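NAD(P)-dependent oxidoreductase (Pseudomonas putida, PDB 7A3W) probably uses NADPH to reduce imines, and appears to serve both conjugate reduction and reductive amination as an imine reductase. Local coordinates at residues N66-C71 with K94-M99; L89-K94 with D115-L120; A240-H245 with I286-K291. All coordinates share one frame; numbering follows the deposited sequence. Where two conformers were deposited one is given.

Contact 1. Residues N66-C71 with K94-M99; sequences NLIIIC and KTIVNM. With NDP (NADPH dihydro-nicotinamide-adenine-dinucleotide phosphate), chain F.
N66 O takes the amide of T95 at 2.8 Å, the first of five backbone bonds that join 66-71 to 94-99 in parallel register. Carbonyl and amide duties then pass back and forth: I68 N gives to T95 O, V97 N to I68 O, I70 N to V97 O, and M99 N to I70 O. The first four are nearly straight, with N-H...O angles of 166° or more; the last, M99 N to I70 O, bends to 148° as the pair of strands ends. The carbonyls of N66, T95, I68 and V97 each take a CA-H...O contact as well. A water lies 2.7 Å from T95 OG1 and gives a weak second bond to N66 O. On the other side L67, I69 and C71 make backbone bonds with S12 and L14 of strand 10-14.

Side-chain polar ends find partners outside the pair: K94 NZ reaches S65 O and N63 O, while N98 holds Y121 OH through ND2 and S100 N through OD1. On one sheet face I96 CD1 presses on I68 CB at 3.5 Å, tighter than usual for carbons. On the other, L67 CD1 meets V97 CG2 at 3.7 Å and I69 CG2 lies against M99 SD. C71 SG, anti to its backbone N (chi1 -162°), comes 3.6 Å from O4D of NADPH. Adjacent parallel strands linked through helix 75-83, with the cofactor at their C-terminal end, form a beta-alpha-beta unit of a Rossmann-type NADPH-binding domain.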
loop_
_atom_site.group_PDB
_atom_site.type_symbol
_atom_site.label_atom_id
_atom_site.label_comp_id
_atom_site.label_asym_id
_atom_site.label_seq_id
_atom_site.Cartn_x
_atom_site.Cartn_y
_atom_site.Cartn_z
ATOM N N ASN B 66 -18.868 10.174 -32.453
ATOM C CA ASN B 66 -18.008 9.041 -32.900
ATOM C C ASN B 66 -17.144 8.540 -31.723
ATOM O O ASN B 66 -16.437 7.559 -31.927
ATOM C CB ASN B 66 -17.154 9.415 -34.119
ATOM C CG ASN B 66 -15.969 10.296 -33.781
ATOM O OD1 ASN B 66 -15.853 10.807 -32.668
ATOM N ND2 ASN B 66 -15.051 10.449 -34.726
ATOM N N LEU B 67 -17.209 9.162 -30.537
ATOM C CA LEU B 67 -16.543 8.647 -29.310
ATOM C C LEU B 67 -17.571 8.554 -28.175
ATOM O O LEU B 67 -18.126 9.578 -27.779
ATOM C CB LEU B 67 -15.386 9.565 -28.908
ATOM C CG LEU B 67 -14.669 9.177 -27.616
ATOM C CD1 LEU B 67 -14.114 7.772 -27.702
ATOM C CD2 LEU B 67 -13.577 10.184 -27.285
ATOM N N ILE B 68 -17.847 7.340 -27.732
ATOM C CA ILE B 68 -18.918 7.022 -26.759
ATOM C C ILE B 68 -18.259 6.441 -25.504
ATOM O O ILE B 68 -17.781 5.283 -25.544
ATOM C CB ILE B 68 -19.915 6.015 -27.345
ATOM C CG1 ILE B 68 -20.364 6.308 -28.782
ATOM C CG2 ILE B 68 -21.073 5.856 -26.368
ATOM C CD1 ILE B 68 -20.901 7.707 -29.026
ATOM N N ILE B 69 -18.289 7.182 -24.404
ATOM C CA ILE B 69 -17.629 6.784 -23.125
ATOM C C ILE B 69 -18.709 6.249 -22.191
ATOM O O ILE B 69 -19.699 6.946 -21.979
ATOM C CB ILE B 69 -16.863 7.959 -22.511
ATOM C CG1 ILE B 69 -15.721 8.397 -23.430
ATOM C CG2 ILE B 69 -16.386 7.603 -21.116
ATOM C CD1 ILE B 69 -15.205 9.775 -23.112
ATOM N N ILE B 70 -18.525 5.043 -21.682
ATOM C CA ILE B 70 -19.519 4.373 -20.795
ATOM C C ILE B 70 -18.965 4.416 -19.376
ATOM O O ILE B 70 -17.806 4.030 -19.177
ATOM C CB ILE B 70 -19.752 2.923 -21.220
ATOM C CG1 ILE B 70 -19.951 2.761 -22.722
ATOM C CG2 ILE B 70 -20.915 2.327 -20.413
ATOM C CD1 ILE B 70 -21.093 3.568 -23.290
ATOM N N CYS B 71 -19.739 4.884 -18.419
ATOM C CA CYS B 71 -19.331 4.899 -16.996
ATOM C C CYS B 71 -20.552 4.622 -16.127
ATOM O O CYS B 71 -20.966 5.478 -15.335
ATOM C CB CYS B 71 -18.661 6.207 -16.614
ATOM S SG CYS B 71 -17.714 6.018 -15.091
ATOM N N LYS B 94 -17.596 4.602 -35.101
ATOM C CA LYS B 94 -17.784 5.006 -33.685
ATOM C C LYS B 94 -16.924 4.124 -32.779
ATOM O O LYS B 94 -16.912 2.882 -32.964
ATOM C CB LYS B 94 -19.243 4.897 -33.246
ATOM C CG LYS B 94 -20.254 5.735 -34.003
ATOM C CD LYS B 94 -21.651 5.596 -33.415
ATOM C CE LYS B 94 -22.738 6.329 -34.159
ATOM N NZ LYS B 94 -22.462 7.784 -34.276
ATOM N N THR B 95 -16.288 4.733 -31.784
ATOM C CA THR B 95 -15.454 4.038 -30.784
ATOM C C THR B 95 -16.211 4.055 -29.463
ATOM O O THR B 95 -16.520 5.139 -28.961
ATOM C CB THR B 95 -14.070 4.666 -30.648
ATOM O OG1 THR B 95 -13.453 4.465 -31.916
ATOM C CG2 THR B 95 -13.228 4.061 -29.552
ATOM N N ILE B 96 -16.535 2.875 -28.976
ATOM C CA ILE B 96 -17.079 2.687 -27.610
ATOM C C ILE B 96 -15.902 2.452 -26.656
ATOM O O ILE B 96 -15.144 1.526 -26.886
ATOM C CB ILE B 96 -18.054 1.503 -27.605
ATOM C CG1 ILE B 96 -19.282 1.806 -28.459
ATOM C CG2 ILE B 96 -18.422 1.123 -26.187
ATOM C CD1 ILE B 96 -20.317 2.596 -27.739
ATOM N N VAL B 97 -15.800 3.262 -25.603
ATOM C CA VAL B 97 -14.792 3.140 -24.519
ATOM C C VAL B 97 -15.551 2.853 -23.232
ATOM O O VAL B 97 -16.225 3.732 -22.734
ATOM C CB VAL B 97 -13.919 4.388 -24.371
ATOM C CG1 VAL B 97 -12.849 4.171 -23.318
ATOM C CG2 VAL B 97 -13.271 4.761 -25.694
ATOM N N ASN B 98 -15.423 1.627 -22.738
ATOM C CA ASN B 98 -16.172 1.161 -21.558
ATOM C C ASN B 98 -15.293 1.304 -20.315
ATOM O O ASN B 98 -14.400 0.451 -20.112
ATOM C CB ASN B 98 -16.592 -0.270 -21.838
ATOM C CG ASN B 98 -17.452 -0.849 -20.752
ATOM O OD1 ASN B 98 -17.711 -0.197 -19.740
ATOM N ND2 ASN B 98 -17.817 -2.114 -20.955
ATOM N N MET B 99 -15.529 2.342 -19.496
ATOM C CA MET B 99 -14.786 2.622 -18.247
ATOM C C MET B 99 -15.512 2.097 -17.004
ATOM O O MET B 99 -15.100 2.442 -15.862
ATOM C CB MET B 99 -14.566 4.134 -18.119
ATOM C CG MET B 99 -13.673 4.643 -19.201
ATOM S SD MET B 99 -13.421 6.390 -18.963
ATOM C CE MET B 99 -12.416 6.757 -20.405
HETATM P PA NDP F . -22.423 5.755 -9.126
HETATM O O1A NDP F . -22.234 7.188 -8.718
HETATM O O2A NDP F . -23.178 4.772 -8.261
HETATM O O5B NDP F . -23.118 5.789 -10.568
HETATM C C5B NDP F . -23.650 4.581 -11.144
HETATM C C4B NDP F . -24.149 4.941 -12.518
HETATM O O4B NDP F . -24.678 3.749 -13.171
HETATM C C3B NDP F . -25.276 5.980 -12.562
HETATM O O3B NDP F . -25.159 6.695 -13.770
HETATM C C2B NDP F . -26.498 5.077 -12.536
HETATM O O2B NDP F . -27.721 5.616 -13.051
HETATM C C1B NDP F . -26.016 4.020 -13.519
HETATM N N9A NDP F . -26.789 2.796 -13.464
HETATM C C8A NDP F . -26.942 1.913 -12.429
HETATM N N7A NDP F . -27.730 0.908 -12.730
HETATM C C5A NDP F . -28.074 1.125 -14.056
HETATM C C6A NDP F . -28.886 0.419 -14.962
HETATM N N6A NDP F . -29.506 -0.732 -14.672
HETATM N N1A NDP F . -29.019 0.929 -16.203
HETATM C C2A NDP F . -28.401 2.078 -16.509
HETATM N N3A NDP F . -27.633 2.841 -15.743
HETATM C C4A NDP F . -27.509 2.299 -14.516
HETATM O O3 NDP F . -21.055 5.044 -9.532
HETATM P PN NDP F . -19.673 5.764 -9.951
HETATM O O1N NDP F . -18.964 6.014 -8.673
HETATM O O2N NDP F . -19.945 6.937 -10.845
HETATM O O5D NDP F . -18.936 4.565 -10.683
HETATM C C5D NDP F . -19.179 4.203 -12.059
HETATM C C4D NDP F . -18.156 3.175 -12.466
HETATM O O4D NDP F . -16.823 3.754 -12.425
HETATM C C3D NDP F . -18.101 1.904 -11.598
HETATM O O3D NDP F . -18.026 0.760 -12.438
HETATM C C2D NDP F . -16.878 2.142 -10.731
HETATM O O2D NDP F . -16.324 0.918 -10.267
HETATM C C1D NDP F . -15.970 2.951 -11.660
HETATM N N1N NDP F . -15.022 3.859 -10.943
HETATM C C2N NDP F . -15.443 4.831 -10.062
HETATM C C3N NDP F . -14.549 5.540 -9.284
HETATM C C7N NDP F . -14.969 6.595 -8.316
HETATM O O7N NDP F . -14.103 7.071 -7.583
HETATM N N7N NDP F . -16.215 7.037 -8.273
HETATM C C4N NDP F . -13.100 5.308 -9.463
HETATM C C5N NDP F . -12.763 4.293 -10.429
HETATM C C6N NDP F . -13.674 3.713 -11.184
HETATM P P2B NDP F . -28.622 6.464 -12.010
HETATM O O1X NDP F . -28.730 5.571 -10.776
HETATM O O2X NDP F . -27.994 7.825 -11.810
HETATM O O3X NDP F . -29.906 6.520 -12.811
HETATM O O HOH W 1 -13.973 6.153 -33.930
#

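Contact 2. Residues L89-K94 with D115-L120; sequences LNMSGK and DQHNGL
M91 and H117 meet because both first torsions (chi1 -62° and -78°) set CG anti to the carbonyl carbon, and the methionine then runs extended beyond CG. Its CE methyl arrives over one face of the imidazole, 3.9 Å from the centroid and 20° off the ring normal, offset toward the rim: a CH-pi contact. M91 CG also packs on H117 CB at 3.5 Å.

Backbone bonds flank this pair. M91 N donates to H117 O at 2.7 Å, and L120 N donates to K94 O at 2.9 Å. Between them a water takes the amide of G93 and gives to N118 O. Each segment is also folded on itself: N90 OD1 accepts from S92 N in an Asx turn, M91-K94 form a type II turn, and N118, with positive phi, closes a Schellman motif. H117 ND1 is hydrogen-bonded to R113 O. An alanine at H117 would probably leave the M91 methyl without its ring face and R113 O without the ND1 donor.

The 89-94 loop comes down on the C-terminal end of helix 104-116, just before strand 95-98 begins and where strand 120-126 sets out, while L89 packs against helix 58-64.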
loop_
_atom_site.group_PDB
_atom_site.type_symbol
_atom_site.label_atom_id
_atom_site.label_comp_id
_atom_site.label_asym_id
_atom_site.label_seq_id
_atom_site.Cartn_x
_atom_site.Cartn_y
_atom_site.Cartn_z
ATOM N N LEU B 89 -28.666 -0.929 -35.436
ATOM C CA LEU B 89 -28.132 0.439 -35.230
ATOM C C LEU B 89 -26.710 0.440 -35.788
ATOM O O LEU B 89 -25.936 -0.472 -35.473
ATOM C CB LEU B 89 -28.176 0.814 -33.749
ATOM C CG LEU B 89 -27.953 2.297 -33.455
ATOM C CD1 LEU B 89 -28.516 2.675 -32.097
ATOM C CD2 LEU B 89 -26.487 2.653 -33.531
ATOM N N ASN B 90 -26.380 1.389 -36.648
ATOM C CA ASN B 90 -25.074 1.375 -37.345
ATOM C C ASN B 90 -24.047 2.130 -36.516
ATOM O O ASN B 90 -24.204 3.351 -36.380
ATOM C CB ASN B 90 -25.144 1.979 -38.742
ATOM C CG ASN B 90 -23.879 1.728 -39.532
ATOM O OD1 ASN B 90 -22.932 1.123 -39.037
ATOM N ND2 ASN B 90 -23.841 2.226 -40.754
ATOM N N MET B 91 -23.027 1.436 -35.990
ATOM C CA MET B 91 -21.984 2.097 -35.157
ATOM C C MET B 91 -20.696 2.277 -35.963
ATOM O O MET B 91 -19.646 2.581 -35.354
ATOM C CB MET B 91 -21.707 1.289 -33.892
ATOM C CG MET B 91 -22.928 1.171 -32.999
ATOM S SD MET B 91 -22.468 0.543 -31.390
ATOM C CE MET B 91 -24.075 0.166 -30.700
ATOM N N SER B 92 -20.752 2.060 -37.284
ATOM C CA SER B 92 -19.607 2.316 -38.194
ATOM C C SER B 92 -18.967 3.665 -37.842
ATOM O O SER B 92 -19.703 4.661 -37.718
ATOM C CB SER B 92 -20.030 2.267 -39.648
ATOM O OG SER B 92 -19.053 2.879 -40.476
ATOM N N GLY B 93 -17.642 3.681 -37.668
ATOM C CA GLY B 93 -16.863 4.905 -37.429
ATOM C C GLY B 93 -16.893 5.331 -35.966
ATOM O O GLY B 93 -16.283 6.361 -35.638
ATOM N N LYS B 94 -17.596 4.602 -35.101
ATOM C CA LYS B 94 -17.784 5.006 -33.685
ATOM C C LYS B 94 -16.924 4.124 -32.779
ATOM O O LYS B 94 -16.912 2.882 -32.964
ATOM C CB LYS B 94 -19.243 4.897 -33.246
ATOM C CG LYS B 94 -20.254 5.735 -34.003
ATOM C CD LYS B 94 -21.651 5.596 -33.415
ATOM C CE LYS B 94 -22.738 6.329 -34.159
ATOM N NZ LYS B 94 -22.462 7.784 -34.276
ATOM N N ASP B 115 -19.048 -5.196 -32.124
ATOM C CA ASP B 115 -18.559 -5.649 -33.449
ATOM C C ASP B 115 -19.744 -5.930 -34.383
ATOM O O ASP B 115 -19.684 -5.504 -35.556
ATOM C CB ASP B 115 -17.649 -6.865 -33.346
ATOM C CG ASP B 115 -16.912 -7.042 -34.650
ATOM O OD1 ASP B 115 -16.229 -6.069 -35.089
ATOM O OD2 ASP B 115 -17.081 -8.109 -35.243
ATOM N N GLN B 116 -20.800 -6.563 -33.884
ATOM C CA GLN B 116 -22.033 -6.847 -34.674
ATOM C C GLN B 116 -22.662 -5.558 -35.230
ATOM O O GLN B 116 -23.336 -5.640 -36.269
ATOM C CB GLN B 116 -23.041 -7.614 -33.826
ATOM C CG GLN B 116 -22.565 -9.028 -33.551
ATOM C CD GLN B 116 -23.363 -9.759 -32.501
ATOM O OE1 GLN B 116 -24.099 -9.183 -31.702
ATOM N NE2 GLN B 116 -23.203 -11.071 -32.503
ATOM N N HIS B 117 -22.498 -4.424 -34.539
ATOM C CA HIS B 117 -23.001 -3.088 -34.940
ATOM C C HIS B 117 -21.975 -2.341 -35.803
ATOM O O HIS B 117 -22.258 -1.181 -36.166
ATOM C CB HIS B 117 -23.325 -2.264 -33.685
ATOM C CG HIS B 117 -24.616 -2.611 -33.034
ATOM N ND1 HIS B 117 -24.742 -3.600 -32.083
ATOM C CD2 HIS B 117 -25.838 -2.062 -33.169
ATOM C CE1 HIS B 117 -26.004 -3.667 -31.680
ATOM N NE2 HIS B 117 -26.684 -2.716 -32.301
ATOM N N ASN B 118 -20.823 -2.969 -36.085
ATOM C CA ASN B 118 -19.695 -2.396 -36.874
ATOM C C ASN B 118 -19.034 -1.255 -36.096
ATOM O O ASN B 118 -18.337 -0.405 -36.719
ATOM C CB ASN B 118 -20.138 -1.966 -38.276
ATOM C CG ASN B 118 -20.635 -3.133 -39.100
ATOM O OD1 ASN B 118 -21.807 -3.193 -39.447
ATOM N ND2 ASN B 118 -19.761 -4.080 -39.384
ATOM N N GLY B 119 -19.179 -1.270 -34.773
ATOM C CA GLY B 119 -18.489 -0.321 -33.884
ATOM C C GLY B 119 -17.099 -0.823 -33.563
ATOM O O GLY B 119 -16.778 -1.981 -33.887
ATOM N N LEU B 120 -16.292 0.048 -32.988
ATOM C CA LEU B 120 -14.910 -0.224 -32.531
ATOM C C LEU B 120 -14.942 -0.182 -31.007
ATOM O O LEU B 120 -15.623 0.712 -30.472
ATOM C CB LEU B 120 -13.975 0.873 -33.041
ATOM C CG LEU B 120 -13.407 0.780 -34.457
ATOM C CD1 LEU B 120 -14.126 -0.204 -35.342
ATOM C CD2 LEU B 120 -13.385 2.162 -35.081
HETATM O O HOH W 2 -16.301 0.945 -37.828
#

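Contact 3. Residues A240-H245 with I286-K291; sequences ASVDVH and IASLFK. With NDP (NADPH dihydro-nicotinamide-adenine-dinucleotide phosphate), chain C.
The imidazole of H245 carries I286 on one face: CD1 stands 3.6 Å above the ring plane, displaced toward the rim, and 3.8 Å from the centroid, a CH-pi contact only 18° off the normal. CD1 lies nearest CG of the ring, whereas I286 CB comes closest to CE1. At the ring edge sits the S241 carbonyl group, whose oxygen takes ND1-H at 2.9 Å (N-H...O 161°). S241 O lies close to the imidazole plane, yet the donor stands above the carbonyl plane. The same oxygen accepts H245 N, so two donors of one residue grip it, and the ND1 bond limits rotation of the ring. NE2 bonds to Y129 OH of the second subunit, and F185 of that subunit meets the ring almost perpendicularly.

Farther along 286-291, V242 CG2, anti to its carbonyl carbon, touches L289 CD1 at 3.9 Å and S288 OG at 3.6 Å. S288 OG bonds to D285 O. No direct hydrogen bond joins 240-245 to 286-291; a water bridges them, giving to A240 O at 2.7 Å and taking I286 N.

S241 OG caps helix 242-258 by accepting V244 N. A240 CB approaches NADPH N7N at 3.5 Å; V244 also packs on this cofactor, which is hydrogen-bonded to S40 and N38 of the second subunit. Apolar packing and one bridging water therefore join the segments, while directional bonds fix the histidine beside a cofactor site shared between subunits.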
loop_
_atom_site.group_PDB
_atom_site.type_symbol
_atom_site.label_atom_id
_atom_site.label_comp_id
_atom_site.label_asym_id
_atom_site.label_seq_id
_atom_site.Cartn_x
_atom_site.Cartn_y
_atom_site.Cartn_z
ATOM N N ALA B 240 16.154 -10.405 5.302
ATOM C CA ALA B 240 15.245 -10.803 6.392
ATOM C C ALA B 240 14.567 -12.102 5.984
ATOM O O ALA B 240 14.197 -12.215 4.801
ATOM C CB ALA B 240 14.229 -9.726 6.669
ATOM N N SER B 241 14.389 -13.032 6.910
ATOM C CA SER B 241 13.704 -14.302 6.604
ATOM C C SER B 241 12.194 -14.147 6.773
ATOM O O SER B 241 11.736 -13.371 7.612
ATOM C CB SER B 241 14.209 -15.414 7.475
ATOM O OG SER B 241 13.833 -15.186 8.813
ATOM N N VAL B 242 11.436 -14.966 6.064
ATOM C CA VAL B 242 9.994 -15.155 6.385
ATOM C C VAL B 242 9.834 -15.391 7.904
ATOM O O VAL B 242 8.923 -14.807 8.509
ATOM C CB VAL B 242 9.407 -16.284 5.528
ATOM C CG1 VAL B 242 8.035 -16.687 6.011
ATOM C CG2 VAL B 242 9.404 -15.897 4.052
ATOM N N ASP B 243 10.666 -16.229 8.529
ATOM C CA ASP B 243 10.460 -16.607 9.953
ATOM C C ASP B 243 10.546 -15.354 10.846
ATOM O O ASP B 243 9.765 -15.206 11.770
ATOM C CB ASP B 243 11.473 -17.667 10.376
ATOM C CG ASP B 243 11.200 -19.052 9.818
ATOM O OD1 ASP B 243 10.056 -19.335 9.429
ATOM O OD2 ASP B 243 12.153 -19.825 9.756
ATOM N N VAL B 244 11.458 -14.434 10.548
ATOM C CA VAL B 244 11.622 -13.187 11.343
ATOM C C VAL B 244 10.429 -12.260 11.056
ATOM O O VAL B 244 9.894 -11.660 12.022
ATOM C CB VAL B 244 13.008 -12.571 11.085
ATOM C CG1 VAL B 244 13.122 -11.156 11.607
ATOM C CG2 VAL B 244 14.104 -13.465 11.677
ATOM N N HIS B 245 9.959 -12.177 9.808
ATOM C CA HIS B 245 8.721 -11.437 9.457
ATOM C C HIS B 245 7.557 -11.969 10.301
ATOM O O HIS B 245 6.786 -11.165 10.859
ATOM C CB HIS B 245 8.376 -11.567 7.969
ATOM C CG HIS B 245 9.151 -10.652 7.079
ATOM N ND1 HIS B 245 10.362 -10.993 6.545
ATOM C CD2 HIS B 245 8.853 -9.433 6.591
ATOM C CE1 HIS B 245 10.822 -9.995 5.796
ATOM N NE2 HIS B 245 9.904 -9.039 5.791
ATOM N N ILE B 286 11.082 -12.460 1.904
ATOM C CA ILE B 286 9.607 -12.299 1.963
ATOM C C ILE B 286 9.020 -12.367 0.550
ATOM O O ILE B 286 7.860 -12.757 0.450
ATOM C CB ILE B 286 9.225 -11.003 2.716
ATOM C CG1 ILE B 286 7.744 -11.018 3.118
ATOM C CG2 ILE B 286 9.619 -9.745 1.938
ATOM C CD1 ILE B 286 7.438 -12.003 4.206
ATOM N N ALA B 287 9.785 -12.051 -0.493
ATOM C CA ALA B 287 9.316 -12.171 -1.893
ATOM C C ALA B 287 8.861 -13.614 -2.178
ATOM O O ALA B 287 7.989 -13.789 -3.017
ATOM C CB ALA B 287 10.375 -11.693 -2.853
ATOM N N SER B 288 9.386 -14.616 -1.473
ATOM C CA SER B 288 9.043 -16.047 -1.688
ATOM C C SER B 288 7.541 -16.283 -1.467
ATOM O O SER B 288 7.050 -17.331 -1.889
ATOM C CB SER B 288 9.883 -16.931 -0.807
ATOM O OG SER B 288 9.546 -16.768 0.559
ATOM N N LEU B 289 6.837 -15.374 -0.781
ATOM C CA LEU B 289 5.374 -15.525 -0.569
ATOM C C LEU B 289 4.666 -15.616 -1.932
ATOM O O LEU B 289 3.690 -16.347 -2.023
ATOM C CB LEU B 289 4.818 -14.346 0.224
ATOM C CG LEU B 289 4.670 -14.553 1.724
ATOM C CD1 LEU B 289 5.975 -14.993 2.368
ATOM C CD2 LEU B 289 4.165 -13.271 2.352
ATOM N N PHE B 290 5.163 -14.923 -2.961
ATOM C CA PHE B 290 4.565 -14.978 -4.316
ATOM C C PHE B 290 4.478 -16.437 -4.776
ATOM O O PHE B 290 3.413 -16.844 -5.248
ATOM C CB PHE B 290 5.359 -14.149 -5.314
ATOM C CG PHE B 290 4.806 -14.156 -6.710
ATOM C CD1 PHE B 290 5.130 -15.167 -7.602
ATOM C CD2 PHE B 290 3.995 -13.127 -7.162
ATOM C CE1 PHE B 290 4.653 -15.152 -8.901
ATOM C CE2 PHE B 290 3.522 -13.104 -8.465
ATOM C CZ PHE B 290 3.857 -14.111 -9.338
ATOM N N LYS B 291 5.568 -17.184 -4.620
ATOM C CA LYS B 291 5.672 -18.597 -5.076
ATOM C C LYS B 291 4.773 -19.456 -4.194
ATOM O O LYS B 291 4.123 -20.372 -4.741
ATOM C CB LYS B 291 7.149 -19.017 -5.059
ATOM C CG LYS B 291 7.458 -20.498 -5.214
ATOM C CD LYS B 291 8.954 -20.760 -5.092
ATOM C CE LYS B 291 9.304 -22.230 -5.134
ATOM N NZ LYS B 291 9.053 -22.776 -6.484
HETATM P PA NDP C . 17.975 -12.686 12.794
HETATM O O1A NDP C . 18.889 -12.555 11.623
HETATM O O2A NDP C . 17.179 -13.945 13.069
HETATM O O5B NDP C . 18.885 -12.437 14.075
HETATM C C5B NDP C . 18.370 -12.697 15.397
HETATM C C4B NDP C . 19.441 -12.369 16.400
HETATM O O4B NDP C . 18.927 -12.629 17.736
HETATM C C3B NDP C . 20.737 -13.187 16.281
HETATM O O3B NDP C . 21.875 -12.437 16.685
HETATM C C2B NDP C . 20.477 -14.286 17.297
HETATM O O2B NDP C . 21.677 -14.879 17.779
HETATM C C1B NDP C . 19.831 -13.460 18.397
HETATM N N9A NDP C . 19.143 -14.259 19.402
HETATM C C8A NDP C . 18.072 -15.102 19.280
HETATM N N7A NDP C . 17.754 -15.701 20.401
HETATM C C5A NDP C . 18.659 -15.202 21.319
HETATM C C6A NDP C . 18.846 -15.428 22.691
HETATM N N6A NDP C . 18.100 -16.264 23.411
HETATM N N1A NDP C . 19.849 -14.748 23.300
HETATM C C2A NDP C . 20.599 -13.900 22.585
HETATM N N3A NDP C . 20.526 -13.625 21.284
HETATM C C4A NDP C . 19.522 -14.312 20.711
HETATM O O3 NDP C . 17.010 -11.420 12.907
HETATM P PN NDP C . 17.111 -9.950 12.263
HETATM O O1N NDP C . 18.491 -9.407 12.382
HETATM O O2N NDP C . 16.520 -10.012 10.913
HETATM O O5D NDP C . 16.091 -9.147 13.187
HETATM C C5D NDP C . 16.504 -8.695 14.489
HETATM C C4D NDP C . 15.448 -7.792 15.047
HETATM O O4D NDP C . 15.396 -6.585 14.253
HETATM C C3D NDP C . 14.016 -8.347 15.107
HETATM O O3D NDP C . 13.395 -7.890 16.292
HETATM C C2D NDP C . 13.366 -7.767 13.852
HETATM O O2D NDP C . 11.936 -7.680 13.898
HETATM C C1D NDP C . 14.060 -6.404 13.802
HETATM N N1N NDP C . 14.069 -5.861 12.417
HETATM C C2N NDP C . 14.693 -6.517 11.381
HETATM C C3N NDP C . 14.613 -6.048 10.081
HETATM C C7N NDP C . 15.239 -6.765 8.907
HETATM O O7N NDP C . 14.990 -6.314 7.780
HETATM N N7N NDP C . 15.996 -7.856 9.081
HETATM C C4N NDP C . 13.900 -4.771 9.829
HETATM C C5N NDP C . 13.484 -4.067 11.033
HETATM C C6N NDP C . 13.387 -4.691 12.181
HETATM P P2B NDP C . 22.214 -16.199 16.955
HETATM O O1X NDP C . 23.085 -16.961 17.929
HETATM O O2X NDP C . 21.014 -16.988 16.532
HETATM O O3X NDP C . 23.001 -15.586 15.802
HETATM O O HOH W 3 12.867 -10.481 3.286
#

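How the contacts relate
From the N terminus, the chain first passes 66-71, runs through helix 75-83 to 89-94, enters strand 95-98, and returns by helix 104-116 to 115-120. Contact 1 closes the first of these excursions and contact 2 the second; their segments alternate, so the two closures cross, and they share K94. They also touch: I96 N lies 2.8 Å from L120 O, a probable hydrogen bond carrying the sheet to strand 120-126. Both belong to the NAD-binding domain. Contact 3 follows in series in the C-terminal domain, closing a 40-residue, largely helical excursion and joining the start of helix 242-258 to the segment leading into helix 289-293. Its centre lies about 44 Å from contact 1's and about 51 Å from contact 2's.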